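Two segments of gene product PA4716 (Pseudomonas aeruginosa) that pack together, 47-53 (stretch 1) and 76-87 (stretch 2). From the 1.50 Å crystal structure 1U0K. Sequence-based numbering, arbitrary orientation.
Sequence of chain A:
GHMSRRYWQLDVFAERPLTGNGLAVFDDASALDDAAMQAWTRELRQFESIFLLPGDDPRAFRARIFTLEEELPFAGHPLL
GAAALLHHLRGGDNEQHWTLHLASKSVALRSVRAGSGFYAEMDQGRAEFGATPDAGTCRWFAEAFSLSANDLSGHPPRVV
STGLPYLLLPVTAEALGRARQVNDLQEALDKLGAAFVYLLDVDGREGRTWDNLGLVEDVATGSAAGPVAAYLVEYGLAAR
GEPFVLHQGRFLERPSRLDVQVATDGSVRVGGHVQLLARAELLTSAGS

Stretch 1 (47-53) FESIFLL
Stretch 2, residues 76-87: GHPLLGAAALLH

Ile50 is the centre of the contact. It lies on a β-strand that runs through Leu53 and continues beyond it, with phi/psi near -125/140. Facing it is an α-helix that includes Pro78 and continues past His87, with phi/psi near -60/-45. The N-to-C directions of strand and helix differ by 49°, and their axes approach to 8.8 Å. The register is set by Ile50 and Pro78, whose CA atoms are 6.1 Å apart.

Strand side chains alternate. Glu48, Ile50 and Leu52 point toward the helix, while Ser49 points away. Ile50 is t,t. Ile50 CB lies 3.9 Å from Pro78 CB. Ile50 CD1 reaches 3.8 Å from Leu79 CD2 and 4.2 Å from Ala82 CB. Leu79 starts away from the strand, but its m,t side chain brings the end back.

Leu52 is m,t. Leu52 CD2 sits 4.0 Å from Ala82 CB, and Leu52 CD1 sits 4.1 Å from Leu86 CD2. Leu86 is also m,t. Pro78, Ala82 and Leu86 are spaced four apart, so they share one side of the helix. The single methyl of Ala82 fits near both Ile50 and Leu52. Within the helix, Ala82 N bonds to Pro78 O (3.0 Å).

No direct hydrogen bond crosses between the stretches. The contact buries 359 Å² in total and is mainly apolar. Ile50 and Pro78 have the largest covered areas, 75 and 63 Å². The apolar branches of Ile50, Leu52, Leu79 and Leu86 suit buried sites.

The polar edge lies at Glu48 and the start of the helix. Glu48 is m,t with chi3 -71°. Glu48 OE1 packs 3.3 Å from Pro78 CG and 3.2 Å from His77 CE1. His77 has chi1 72° and chi2 -76°. One water links Glu48 and His77, within reach of the carboxylate. The water O accepts from His77 N at 3.1 Å, lies 2.7 Å from His77 ND1, and donates a weak bond to Glu48 OE1 at 3.5 Å.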

# COMPACT_ATOMS: atom_id res chain seq x y z
N PHE A 47 -4.32 0.17 -4.37
CA PHE A 47 -5.44 0.83 -3.68
C PHE A 47 -6.69 -0.05 -3.84
O PHE A 47 -7.46 -0.20 -2.90
CB PHE A 47 -5.67 2.25 -4.20
CG PHE A 47 -6.49 3.11 -3.27
CD1 PHE A 47 -5.88 3.98 -2.37
CD2 PHE A 47 -7.88 3.06 -3.29
CE1 PHE A 47 -6.64 4.79 -1.51
CE2 PHE A 47 -8.64 3.86 -2.42
CZ PHE A 47 -8.02 4.71 -1.54
N GLU A 48 -6.87 -0.61 -5.03
CA GLU A 48 -7.88 -1.64 -5.26
C GLU A 48 -7.29 -2.81 -6.05
O GLU A 48 -6.37 -2.62 -6.84
CB GLU A 48 -9.08 -1.06 -6.02
CG GLU A 48 -9.88 -0.09 -5.18
CD GLU A 48 -11.08 0.48 -5.90
OE1 GLU A 48 -10.89 1.30 -6.81
OE2 GLU A 48 -12.22 0.14 -5.52
N SER A 49 -7.80 -4.00 -5.77
CA SER A 49 -7.65 -5.18 -6.63
C SER A 49 -9.03 -5.59 -7.13
O SER A 49 -10.03 -5.41 -6.43
CB SER A 49 -6.99 -6.36 -5.91
OG SER A 49 -5.61 -6.13 -5.65
N ILE A 50 -9.08 -6.15 -8.33
CA ILE A 50 -10.33 -6.66 -8.90
C ILE A 50 -10.14 -8.12 -9.29
O ILE A 50 -9.09 -8.51 -9.81
CB ILE A 50 -10.82 -5.79 -10.10
CG1 ILE A 50 -12.09 -6.38 -10.72
CG2 ILE A 50 -9.73 -5.60 -11.16
CD1 ILE A 50 -12.85 -5.42 -11.57
N PHE A 51 -11.18 -8.91 -9.02
CA PHE A 51 -11.18 -10.36 -9.20
C PHE A 51 -12.30 -10.70 -10.17
O PHE A 51 -13.44 -10.33 -9.93
CB PHE A 51 -11.40 -11.05 -7.84
CG PHE A 51 -10.30 -10.76 -6.85
CD1 PHE A 51 -10.34 -9.60 -6.09
CD2 PHE A 51 -9.22 -11.62 -6.70
CE1 PHE A 51 -9.32 -9.30 -5.21
CE2 PHE A 51 -8.19 -11.31 -5.82
CZ PHE A 51 -8.25 -10.15 -5.08
N LEU A 52 -11.95 -11.36 -11.27
CA LEU A 52 -12.91 -11.73 -12.31
C LEU A 52 -13.29 -13.19 -12.23
O LEU A 52 -12.46 -14.07 -12.00
CB LEU A 52 -12.34 -11.41 -13.70
CG LEU A 52 -11.88 -9.96 -13.95
CD1 LEU A 52 -11.35 -9.77 -15.37
CD2 LEU A 52 -12.98 -8.96 -13.67
N LEU A 53 -14.57 -13.45 -12.47
CA LEU A 53 -15.12 -14.80 -12.43
C LEU A 53 -15.75 -15.08 -13.80
O LEU A 53 -16.81 -14.52 -14.12
CB LEU A 53 -16.14 -14.92 -11.30
CG LEU A 53 -15.59 -14.46 -9.94
CD1 LEU A 53 -16.70 -14.17 -8.95
CD2 LEU A 53 -14.61 -15.49 -9.38
N GLY A 76 -16.40 1.40 -10.77
CA GLY A 76 -15.16 2.15 -10.55
C GLY A 76 -14.11 1.87 -11.62
O GLY A 76 -14.32 0.99 -12.47
N HIS A 77 -12.96 2.55 -11.56
CA HIS A 77 -11.85 2.36 -12.51
C HIS A 77 -11.14 0.97 -12.53
O HIS A 77 -10.45 0.66 -13.51
CB HIS A 77 -10.79 3.45 -12.34
CG HIS A 77 -10.00 3.29 -11.09
ND1 HIS A 77 -10.51 3.62 -9.85
CD2 HIS A 77 -8.79 2.74 -10.86
CE1 HIS A 77 -9.63 3.31 -8.92
NE2 HIS A 77 -8.58 2.77 -9.51
N PRO A 78 -11.25 0.13 -11.50
CA PRO A 78 -10.84 -1.27 -11.68
C PRO A 78 -11.55 -1.93 -12.86
O PRO A 78 -10.98 -2.82 -13.48
CB PRO A 78 -11.25 -1.92 -10.36
CG PRO A 78 -11.09 -0.82 -9.39
CD PRO A 78 -11.67 0.38 -10.11
N LEU A 79 -12.76 -1.49 -13.19
CA LEU A 79 -13.48 -2.05 -14.33
C LEU A 79 -12.81 -1.67 -15.66
O LEU A 79 -12.76 -2.50 -16.56
CB LEU A 79 -14.96 -1.63 -14.33
CG LEU A 79 -15.83 -2.02 -13.13
CD1 LEU A 79 -17.28 -1.56 -13.35
CD2 LEU A 79 -15.85 -3.49 -12.81
N LEU A 80 -12.28 -0.46 -15.77
CA LEU A 80 -11.53 -0.04 -16.95
C LEU A 80 -10.30 -0.91 -17.16
O LEU A 80 -10.02 -1.34 -18.28
CB LEU A 80 -11.07 1.41 -16.82
CG LEU A 80 -12.20 2.44 -16.75
CD1 LEU A 80 -11.57 3.82 -16.67
CD2 LEU A 80 -13.16 2.31 -17.93
N GLY A 81 -9.58 -1.17 -16.07
CA GLY A 81 -8.40 -2.04 -16.12
C GLY A 81 -8.76 -3.45 -16.52
O GLY A 81 -8.08 -4.05 -17.36
N ALA A 82 -9.82 -3.99 -15.95
CA ALA A 82 -10.30 -5.31 -16.34
C ALA A 82 -10.63 -5.38 -17.84
O ALA A 82 -10.25 -6.33 -18.52
CB ALA A 82 -11.50 -5.71 -15.50
N ALA A 83 -11.32 -4.37 -18.36
CA ALA A 83 -11.67 -4.33 -19.78
C ALA A 83 -10.42 -4.38 -20.67
O ALA A 83 -10.38 -5.11 -21.66
CB ALA A 83 -12.51 -3.09 -20.10
N ALA A 84 -9.41 -3.62 -20.30
CA ALA A 84 -8.17 -3.58 -21.06
C ALA A 84 -7.47 -4.94 -21.05
O ALA A 84 -6.98 -5.40 -22.09
CB ALA A 84 -7.24 -2.51 -20.50
N LEU A 85 -7.44 -5.58 -19.89
CA LEU A 85 -6.82 -6.88 -19.76
C LEU A 85 -7.58 -7.91 -20.57
O LEU A 85 -6.96 -8.72 -21.26
CB LEU A 85 -6.69 -7.32 -18.29
CG LEU A 85 -6.13 -8.73 -18.15
CD1 LEU A 85 -4.69 -8.79 -18.66
CD2 LEU A 85 -6.22 -9.23 -16.74
N LEU A 86 -8.91 -7.89 -20.52
CA LEU A 86 -9.70 -8.84 -21.30
C LEU A 86 -9.45 -8.69 -22.80
O LEU A 86 -9.41 -9.68 -23.52
CB LEU A 86 -11.19 -8.70 -20.98
CG LEU A 86 -11.58 -9.12 -19.57
CD1 LEU A 86 -13.01 -8.72 -19.28
CD2 LEU A 86 -11.42 -10.61 -19.35
N HIS A 87 -9.26 -7.46 -23.25
CA HIS A 87 -8.92 -7.17 -24.66
C HIS A 87 -7.55 -7.75 -24.99
O HIS A 87 -7.37 -8.40 -26.02
CB HIS A 87 -8.94 -5.65 -24.87
CG HIS A 87 -9.07 -5.21 -26.30
ND1 HIS A 87 -8.47 -5.86 -27.36
CD2 HIS A 87 -9.70 -4.14 -26.83
CE1 HIS A 87 -8.75 -5.21 -28.48
NE2 HIS A 87 -9.50 -4.16 -28.18
O HOH W 1 -12.95 3.48 -8.60